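Local coordinates for protein 3-oxo-tetronate kinase (Salmonella typhimurium, PDB 3DQQ) that is a four-carbon acid sugar kinase that probably phosphorylates 3-oxo-tetronate, with ATP, to 3-oxo-tetronate 4-phosphate, at residues 154-159 and 167-172; 280-285 and 316-321; 11-16 and 401-406. All coordinates share one frame; numbering follows the deposited sequence.

Interaction 3 opens first, at residues 11-16 near the N terminus, and closes only at residues 401-406, so nearly the whole chain lies in its loop. The other two contacts nest inside it and follow one another in series without crossing. Interaction 1 closes a short loop within the sugar-binding N-terminal region, laying helix 155-160 against strand 167-170. Interaction 2 comes later, in the nucleotide-binding C-terminal region, and joins the loops that follow strands 277-279 and 312-314. The centres of interactions 1 and 2 are about 48 Å apart, on opposite sides of the chain's centre; interaction 3, close to that centre, brings the two regions together.

Interaction 1 (154-159 and 167-172); sequences YLPRLM and CGVIPA
Pro156, in the first turn of helix 155-160, rests on Cys167 and Val169, two alternate residues on one side of strand 167-170. The thiol comes closest to the helix backbone, with Cys167 SG 3.6 Å from Pro156 CA. Farther round the ring, Pro156 CG lies 3.7 Å from Val169 CG2, the side chains meeting at about a right angle. That same methyl is 4.0 Å from Tyr154 OH. Cysteine suits a place against a helix because it is small and apolar enough to let the backbone near, and proline suits the first turn because N-H groups there have no helical acceptor, so nothing is lost.

Tyr154, at the N-cap position, has CG anti to its backbone N (chi1 -168°), which brings a face of the ring against the proline: Pro156 CD sits 3.6 Å above the ring plane, over its centre. The guanidinium of Arg157 has one face toward Tyr154 CD2, and Arg157 forms a salt bridge with Asp152. Glu160 accepts from the backbone N of Cys167, tying the helix end to the strand start.

Strand 167-170 pairs with strand 196-199, whose Val198 touches Cys167. Met159 reaches on to helix 96-106, while Ile170 packs against helix 179-191.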
loop_
_atom_site.group_PDB
_atom_site.type_symbol
_atom_site.label_atom_id
_atom_site.label_comp_id
_atom_site.label_asym_id
_atom_site.label_seq_id
_atom_site.Cartn_x
_atom_site.Cartn_y
_atom_site.Cartn_z
ATOM N N TYR A 154 -22.364 -12.864 -12.231
ATOM C CA TYR A 154 -22.927 -13.884 -13.114
ATOM C C TYR A 154 -22.056 -14.064 -14.383
ATOM O O TYR A 154 -22.000 -13.183 -15.256
ATOM C CB TYR A 154 -24.328 -13.489 -13.483
ATOM C CG TYR A 154 -25.127 -14.591 -14.164
ATOM C CD1 TYR A 154 -25.243 -15.834 -13.600
ATOM C CD2 TYR A 154 -25.777 -14.374 -15.381
ATOM C CE1 TYR A 154 -25.964 -16.825 -14.219
ATOM C CE2 TYR A 154 -26.495 -15.394 -16.016
ATOM C CZ TYR A 154 -26.590 -16.603 -15.427
ATOM O OH TYR A 154 -27.319 -17.621 -16.018
ATOM N N LEU A 155 -21.353 -15.193 -14.464
ATOM C CA LEU A 155 -20.284 -15.337 -15.419
ATOM C C LEU A 155 -20.763 -15.216 -16.852
ATOM O O LEU A 155 -20.159 -14.516 -17.660
ATOM C CB LEU A 155 -19.526 -16.632 -15.173
ATOM C CG LEU A 155 -18.535 -16.579 -13.988
ATOM C CD1 LEU A 155 -18.215 -18.000 -13.449
ATOM C CD2 LEU A 155 -17.267 -15.823 -14.367
ATOM N N PRO A 156 -21.897 -15.814 -17.168
ATOM C CA PRO A 156 -22.399 -15.640 -18.530
ATOM C C PRO A 156 -22.669 -14.196 -18.950
ATOM O O PRO A 156 -22.503 -13.879 -20.116
ATOM C CB PRO A 156 -23.721 -16.434 -18.523
ATOM C CG PRO A 156 -23.640 -17.322 -17.427
ATOM C CD PRO A 156 -22.815 -16.634 -16.375
ATOM N N ARG A 157 -23.126 -13.346 -18.024
ATOM C CA ARG A 157 -23.237 -11.909 -18.328
ATOM C C ARG A 157 -21.887 -11.284 -18.466
ATOM O O ARG A 157 -21.681 -10.548 -19.400
ATOM C CB ARG A 157 -24.015 -11.121 -17.280
ATOM C CG ARG A 157 -25.471 -10.934 -17.625
ATOM C CD ARG A 157 -26.061 -9.757 -16.871
ATOM N NE ARG A 157 -25.942 -9.940 -15.416
ATOM C CZ ARG A 157 -26.765 -10.691 -14.678
ATOM N NH1 ARG A 157 -27.782 -11.321 -15.220
ATOM N NH2 ARG A 157 -26.559 -10.821 -13.383
ATOM N N LEU A 158 -20.975 -11.566 -17.541
ATOM C CA LEU A 158 -19.619 -11.030 -17.615
ATOM C C LEU A 158 -18.991 -11.411 -18.929
ATOM O O LEU A 158 -18.278 -10.585 -19.529
ATOM C CB LEU A 158 -18.734 -11.581 -16.499
ATOM C CG LEU A 158 -19.026 -11.040 -15.104
ATOM C CD1 LEU A 158 -18.191 -11.745 -14.061
ATOM C CD2 LEU A 158 -18.794 -9.563 -15.067
ATOM N N MET A 159 -19.252 -12.655 -19.377
ATOM C CA MET A 159 -18.669 -13.130 -20.636
ATOM C C MET A 159 -19.325 -12.517 -21.860
ATOM O O MET A 159 -18.643 -12.062 -22.769
ATOM C CB MET A 159 -18.665 -14.643 -20.760
ATOM C CG MET A 159 -17.950 -15.149 -22.018
ATOM S SD MET A 159 -16.132 -14.979 -22.070
ATOM C CE MET A 159 -15.685 -15.915 -23.539
ATOM N N CYS A 167 -23.699 -17.521 -23.932
ATOM C CA CYS A 167 -23.038 -18.310 -22.928
ATOM C C CYS A 167 -24.003 -19.060 -22.016
ATOM O O CYS A 167 -24.863 -18.473 -21.472
ATOM C CB CYS A 167 -22.235 -17.353 -22.085
ATOM S SG CYS A 167 -21.256 -18.187 -20.873
ATOM N N GLY A 168 -23.818 -20.355 -21.836
ATOM C CA GLY A 168 -24.713 -21.212 -21.055
ATOM C C GLY A 168 -24.108 -21.602 -19.737
ATOM O O GLY A 168 -23.111 -21.064 -19.366
ATOM N N VAL A 169 -24.736 -22.520 -19.021
ATOM C CA VAL A 169 -24.293 -22.970 -17.696
ATOM C C VAL A 169 -24.488 -24.479 -17.552
ATOM O O VAL A 169 -25.455 -24.992 -18.011
ATOM C CB VAL A 169 -25.046 -22.257 -16.539
ATOM C CG1 VAL A 169 -24.553 -22.779 -15.190
ATOM C CG2 VAL A 169 -24.851 -20.746 -16.607
ATOM N N ILE A 170 -23.525 -25.198 -16.977
ATOM C CA ILE A 170 -23.728 -26.572 -16.535
ATOM C C ILE A 170 -23.709 -26.517 -15.016
ATOM O O ILE A 170 -22.692 -26.288 -14.420
ATOM C CB ILE A 170 -22.624 -27.537 -17.020
ATOM C CG1 ILE A 170 -22.493 -27.491 -18.537
ATOM C CG2 ILE A 170 -22.902 -28.975 -16.572
ATOM C CD1 ILE A 170 -23.635 -28.021 -19.262
ATOM N N PRO A 171 -24.838 -26.735 -14.381
ATOM C CA PRO A 171 -24.871 -26.658 -12.911
ATOM C C PRO A 171 -24.275 -27.856 -12.168
ATOM O O PRO A 171 -24.279 -28.973 -12.669
ATOM C CB PRO A 171 -26.370 -26.587 -12.611
ATOM C CG PRO A 171 -27.001 -27.265 -13.753
ATOM C CD PRO A 171 -26.140 -27.102 -14.955
ATOM N N ALA A 172 -23.831 -27.604 -10.943
ATOM C CA ALA A 172 -23.313 -28.636 -10.020
ATOM C C ALA A 172 -24.119 -29.921 -10.042
ATOM O O ALA A 172 -23.588 -31.030 -10.162
ATOM C CB ALA A 172 -23.285 -28.090 -8.641
#

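Interaction 2 (280-285 and 316-321); sequences VDVARC and TASTQA
Two loops that leave the C-terminal ends of neighbouring parallel strands, 277-279 and 312-314, meet here in the nucleotide-binding C-terminal region. The contact is small and falls mainly on Val282 and Ser318. Val282 CG2 lies 3.4 Å from Ser318 CB and 3.8 Å from Ser318 OG. A chi1 of -179° puts CG1 anti to the backbone N and leaves CG2, beside that N, as the branch that reaches Ser318. The carbonyl of Val280 adds a looser approach, its O being 3.9 Å from Ser318 CB.

A serine fits this place because its short side chain offers a carbon to the valine while its hydroxyl bonds to the backbone O of Ala315. Valine, branched and compact, can send one methyl across.

Residues 280-285 are shaped by bonds of their own. Arg284 N donates to Asp281 O (2.9 Å) and Cys285 N to Val282 O, giving the 3-10 turn at 282-283. Asp281 OD1 accepts weakly from Ala283 N, as in an Asx turn. Its OD2 holds Arg284 NH1 at 2.9 Å in a salt bridge, with the oxygen in the guanidinium plane but met on the anti side of the carboxylate and 25° out of its plane.

Helix 336-351 packs on both loops, through Leu341 against Val280 and Val338 against Ser318. His135 of the second subunit packs on Asp281 and Ala283. The contact lies near the probable ATP site without touching it, the side chain of Val280 being about 9 Å from that of Thr364. Loops at the C-terminal strand ends are where parallel alpha/beta folds commonly bind ligands.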
loop_
_atom_site.group_PDB
_atom_site.type_symbol
_atom_site.label_atom_id
_atom_site.label_comp_id
_atom_site.label_asym_id
_atom_site.label_seq_id
_atom_site.Cartn_x
_atom_site.Cartn_y
_atom_site.Cartn_z
ATOM N N VAL A 280 19.903 -3.236 1.762
ATOM C CA VAL A 280 20.293 -2.420 0.642
ATOM C C VAL A 280 20.182 -0.941 0.999
ATOM O O VAL A 280 19.092 -0.478 1.319
ATOM C CB VAL A 280 19.372 -2.687 -0.551
ATOM C CG1 VAL A 280 19.683 -1.742 -1.669
ATOM C CG2 VAL A 280 19.475 -4.117 -0.999
ATOM N N ASP A 281 21.298 -0.202 0.926
ATOM C CA ASP A 281 21.276 1.247 1.166
ATOM C C ASP A 281 20.991 2.039 -0.101
ATOM O O ASP A 281 21.780 2.122 -1.018
ATOM C CB ASP A 281 22.560 1.741 1.813
ATOM C CG ASP A 281 22.551 3.252 2.053
ATOM O OD1 ASP A 281 21.526 3.829 2.473
ATOM O OD2 ASP A 281 23.572 3.897 1.818
ATOM N N VAL A 282 19.827 2.632 -0.122
ATOM C CA VAL A 282 19.399 3.468 -1.207
ATOM C C VAL A 282 20.376 4.602 -1.522
ATOM O O VAL A 282 20.539 4.936 -2.684
ATOM C CB VAL A 282 18.027 4.055 -0.887
ATOM C CG1 VAL A 282 17.549 4.928 -2.041
ATOM C CG2 VAL A 282 17.051 2.923 -0.627
ATOM N N ALA A 283 21.049 5.199 -0.539
ATOM C CA ALA A 283 22.026 6.250 -0.892
ATOM C C ALA A 283 23.198 5.697 -1.696
ATOM O O ALA A 283 24.019 6.443 -2.177
ATOM C CB ALA A 283 22.527 7.011 0.329
ATOM N N ARG A 284 23.270 4.397 -1.875
ATOM C CA ARG A 284 24.330 3.847 -2.718
ATOM C C ARG A 284 23.821 3.275 -4.030
ATOM O O ARG A 284 24.557 2.590 -4.728
ATOM C CB ARG A 284 25.141 2.811 -1.931
ATOM C CG ARG A 284 26.023 3.444 -0.863
ATOM C CD ARG A 284 26.607 2.369 0.043
ATOM N NE ARG A 284 27.729 2.836 0.850
ATOM C CZ ARG A 284 27.593 3.676 1.872
ATOM N NH1 ARG A 284 26.410 4.090 2.231
ATOM N NH2 ARG A 284 28.627 4.080 2.572
ATOM N N CYS A 285 22.571 3.586 -4.369
ATOM C CA CYS A 285 21.932 3.124 -5.625
ATOM C C CYS A 285 21.516 4.251 -6.572
ATOM O O CYS A 285 20.965 4.014 -7.643
ATOM C CB CYS A 285 20.681 2.333 -5.287
ATOM S SG CYS A 285 20.989 0.918 -4.284
ATOM N N THR A 316 13.804 -4.502 2.020
ATOM C CA THR A 316 12.498 -4.274 2.615
ATOM C C THR A 316 12.521 -3.157 3.698
ATOM O O THR A 316 11.509 -2.492 3.922
ATOM C CB THR A 316 11.766 -5.633 3.025
ATOM O OG1 THR A 316 12.011 -5.924 4.391
ATOM C CG2 THR A 316 12.156 -6.859 2.097
ATOM N N ALA A 317 13.689 -2.892 4.286
ATOM C CA ALA A 317 13.928 -1.706 5.163
ATOM C C ALA A 317 13.807 -0.390 4.412
ATOM O O ALA A 317 13.203 0.589 4.919
ATOM C CB ALA A 317 15.315 -1.769 5.795
ATOM N N SER A 318 14.426 -0.363 3.225
ATOM C CA SER A 318 14.351 0.778 2.276
ATOM C C SER A 318 12.901 1.023 1.766
ATOM O O SER A 318 12.457 2.172 1.623
ATOM C CB SER A 318 15.304 0.538 1.075
ATOM O OG SER A 318 14.630 0.012 -0.081
ATOM N N THR A 319 12.196 -0.080 1.481
ATOM C CA THR A 319 10.741 -0.133 1.217
ATOM C C THR A 319 9.862 0.553 2.298
ATOM O O THR A 319 8.719 0.940 2.035
ATOM C CB THR A 319 10.322 -1.629 1.040
ATOM O OG1 THR A 319 10.005 -1.857 -0.327
ATOM C CG2 THR A 319 9.139 -2.052 1.960
ATOM N N GLN A 320 10.413 0.701 3.504
ATOM C CA GLN A 320 9.710 1.298 4.649
ATOM C C GLN A 320 10.152 2.757 4.990
ATOM O O GLN A 320 9.881 3.248 6.080
ATOM C CB GLN A 320 9.895 0.338 5.858
ATOM C CG GLN A 320 9.102 -0.987 5.756
ATOM C CD GLN A 320 7.622 -0.772 6.082
ATOM O OE1 GLN A 320 6.826 -0.338 5.237
ATOM N NE2 GLN A 320 7.259 -1.038 7.323
ATOM N N ALA A 321 10.818 3.450 4.063
ATOM C CA ALA A 321 11.450 4.748 4.371
ATOM C C ALA A 321 10.470 5.948 4.300
ATOM O O ALA A 321 10.505 6.801 5.200
ATOM C CB ALA A 321 12.673 4.981 3.491
#

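Interaction 3 (11-16 and 401-406); sequences DFTGAT and LKSGNF
The apolar contacts fall at two places along the start of helix 12-24. Phe12 CZ meets Leu401 CD1 at 4.0 Å, the methyl lying at the edge of the ring, near its plane, and the side chains meeting at about a right angle. A chi1 of -178° swings the Phe12 ring away from its own N and out toward strand 398-402. At the second place Thr13 CG2 lies 4.0 Å from Phe406 CZ, the two side chains coming from opposite directions. Long side chains such as Phe12, Leu401 and Phe406 suit this spacing, since the nearest pair of CA atoms, those of Thr13 and Ser403, is 7.6 Å apart.

Beside these contacts Thr13 turns OG1 toward Ser403, 3.8 Å from Ser403 OG, an approach too long to be counted as a bond. Threonine thus serves both kinds of neighbour, its oxygen on the serine side and its methyl toward the aromatic ring.

Polar bonds within each segment fix its backbone. Asp11 is the N-cap of the helix, its carboxylate accepting from Gly14 N. Residues 403-406 form a type II' turn, closed by Phe406 N to Ser403 O at 3.0 Å; glycine suits its second position, where Gly404 has a phi of 43°. Lys402 NZ folds over to donate to Gly404 O, an oxygen that Ser261 OG also reaches.

Asn405 ND2 donates to the backbone O of Tyr329 of the second subunit, whose Gln328 and Gln327 pack on Ser403 and Phe406. Gly404 probably binds ATP, and the side chain of Ser403 is about 4 Å from Gly362, another ATP-binding residue by similarity. The whole is a light contact between the two domains of a four-carbon acid sugar kinase, formed beside the probable ATP site.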
loop_
_atom_site.group_PDB
_atom_site.type_symbol
_atom_site.label_atom_id
_atom_site.label_comp_id
_atom_site.label_asym_id
_atom_site.label_seq_id
_atom_site.Cartn_x
_atom_site.Cartn_y
_atom_site.Cartn_z
ATOM N N ASP A 11 -0.848 -14.084 -17.435
ATOM C CA ASP A 11 0.054 -13.428 -16.496
ATOM C C ASP A 11 1.089 -14.395 -15.972
ATOM O O ASP A 11 1.028 -15.596 -16.232
ATOM C CB ASP A 11 -0.715 -12.772 -15.347
ATOM C CG ASP A 11 -0.913 -13.694 -14.087
ATOM O OD1 ASP A 11 -0.652 -14.928 -14.149
ATOM O OD2 ASP A 11 -1.368 -13.186 -12.997
ATOM N N PHE A 12 2.011 -13.897 -15.181
ATOM C CA PHE A 12 3.147 -14.674 -14.766
ATOM C C PHE A 12 2.844 -15.496 -13.519
ATOM O O PHE A 12 3.103 -16.657 -13.494
ATOM C CB PHE A 12 4.336 -13.753 -14.528
ATOM C CG PHE A 12 5.573 -14.471 -14.144
ATOM C CD1 PHE A 12 6.494 -14.851 -15.114
ATOM C CD2 PHE A 12 5.811 -14.797 -12.818
ATOM C CE1 PHE A 12 7.626 -15.542 -14.770
ATOM C CE2 PHE A 12 6.946 -15.485 -12.447
ATOM C CZ PHE A 12 7.854 -15.874 -13.422
ATOM N N THR A 13 2.344 -14.900 -12.469
ATOM C CA THR A 13 2.022 -15.663 -11.278
ATOM C C THR A 13 1.020 -16.805 -11.509
ATOM O O THR A 13 1.182 -17.885 -10.976
ATOM C CB THR A 13 1.484 -14.690 -10.239
ATOM O OG1 THR A 13 2.604 -13.949 -9.776
ATOM C CG2 THR A 13 0.762 -15.377 -9.031
ATOM N N GLY A 14 -0.012 -16.556 -12.299
ATOM C CA GLY A 14 -0.923 -17.586 -12.686
ATOM C C GLY A 14 -0.351 -18.601 -13.649
ATOM O O GLY A 14 -0.783 -19.739 -13.622
ATOM N N ALA A 15 0.570 -18.214 -14.538
ATOM C CA ALA A 15 1.240 -19.209 -15.363
ATOM C C ALA A 15 1.888 -20.177 -14.424
ATOM O O ALA A 15 1.710 -21.368 -14.562
ATOM C CB ALA A 15 2.289 -18.600 -16.261
ATOM N N THR A 16 2.625 -19.686 -13.432
ATOM C CA THR A 16 3.331 -20.637 -12.614
ATOM C C THR A 16 2.404 -21.390 -11.638
ATOM O O THR A 16 2.675 -22.525 -11.304
ATOM C CB THR A 16 4.703 -20.126 -11.981
ATOM O OG1 THR A 16 4.659 -20.250 -10.567
ATOM C CG2 THR A 16 5.119 -18.765 -12.415
ATOM N N LEU A 401 10.680 -18.184 -6.909
ATOM C CA LEU A 401 10.175 -16.829 -7.064
ATOM C C LEU A 401 8.851 -16.646 -6.358
ATOM O O LEU A 401 7.887 -17.244 -6.710
ATOM C CB LEU A 401 9.999 -16.482 -8.541
ATOM C CG LEU A 401 11.182 -16.862 -9.435
ATOM C CD1 LEU A 401 10.875 -16.464 -10.857
ATOM C CD2 LEU A 401 12.481 -16.248 -8.961
ATOM N N LYS A 402 8.821 -15.740 -5.404
ATOM C CA LYS A 402 7.727 -15.521 -4.507
ATOM C C LYS A 402 7.208 -14.111 -4.726
ATOM O O LYS A 402 7.957 -13.126 -4.770
ATOM C CB LYS A 402 8.290 -15.666 -3.098
ATOM C CG LYS A 402 7.352 -15.519 -1.931
ATOM C CD LYS A 402 7.156 -14.071 -1.539
ATOM C CE LYS A 402 7.207 -13.909 -0.056
ATOM N NZ LYS A 402 6.477 -12.690 0.354
ATOM N N SER A 403 5.904 -14.017 -4.837
ATOM C CA SER A 403 5.192 -12.745 -5.008
ATOM C C SER A 403 4.554 -12.212 -3.675
ATOM O O SER A 403 3.908 -12.985 -2.929
ATOM C CB SER A 403 4.065 -12.980 -6.047
ATOM O OG SER A 403 3.976 -11.899 -6.943
ATOM N N GLY A 404 4.734 -10.913 -3.391
ATOM C CA GLY A 404 3.922 -10.191 -2.389
ATOM C C GLY A 404 3.650 -10.921 -1.081
ATOM O O GLY A 404 4.540 -11.007 -0.255
ATOM N N ASN A 405 2.429 -11.454 -0.907
ATOM C CA ASN A 405 1.996 -12.132 0.346
ATOM C C ASN A 405 1.829 -13.667 0.294
ATOM O O ASN A 405 1.286 -14.257 1.239
ATOM C CB ASN A 405 0.712 -11.489 0.928
ATOM C CG ASN A 405 0.950 -10.045 1.523
ATOM O OD1 ASN A 405 1.810 -9.805 2.411
ATOM N ND2 ASN A 405 0.139 -9.095 1.044
ATOM N N PHE A 406 2.335 -14.314 -0.752
ATOM C CA PHE A 406 2.537 -15.774 -0.723
ATOM C C PHE A 406 3.595 -16.226 0.289
ATOM O O PHE A 406 4.571 -15.545 0.560
ATOM C CB PHE A 406 3.000 -16.320 -2.074
ATOM C CG PHE A 406 1.987 -16.210 -3.148
ATOM C CD1 PHE A 406 1.220 -17.297 -3.491
ATOM C CD2 PHE A 406 1.786 -14.993 -3.826
ATOM C CE1 PHE A 406 0.271 -17.206 -4.494
ATOM C CE2 PHE A 406 0.815 -14.880 -4.826
ATOM C CZ PHE A 406 0.067 -16.001 -5.166
#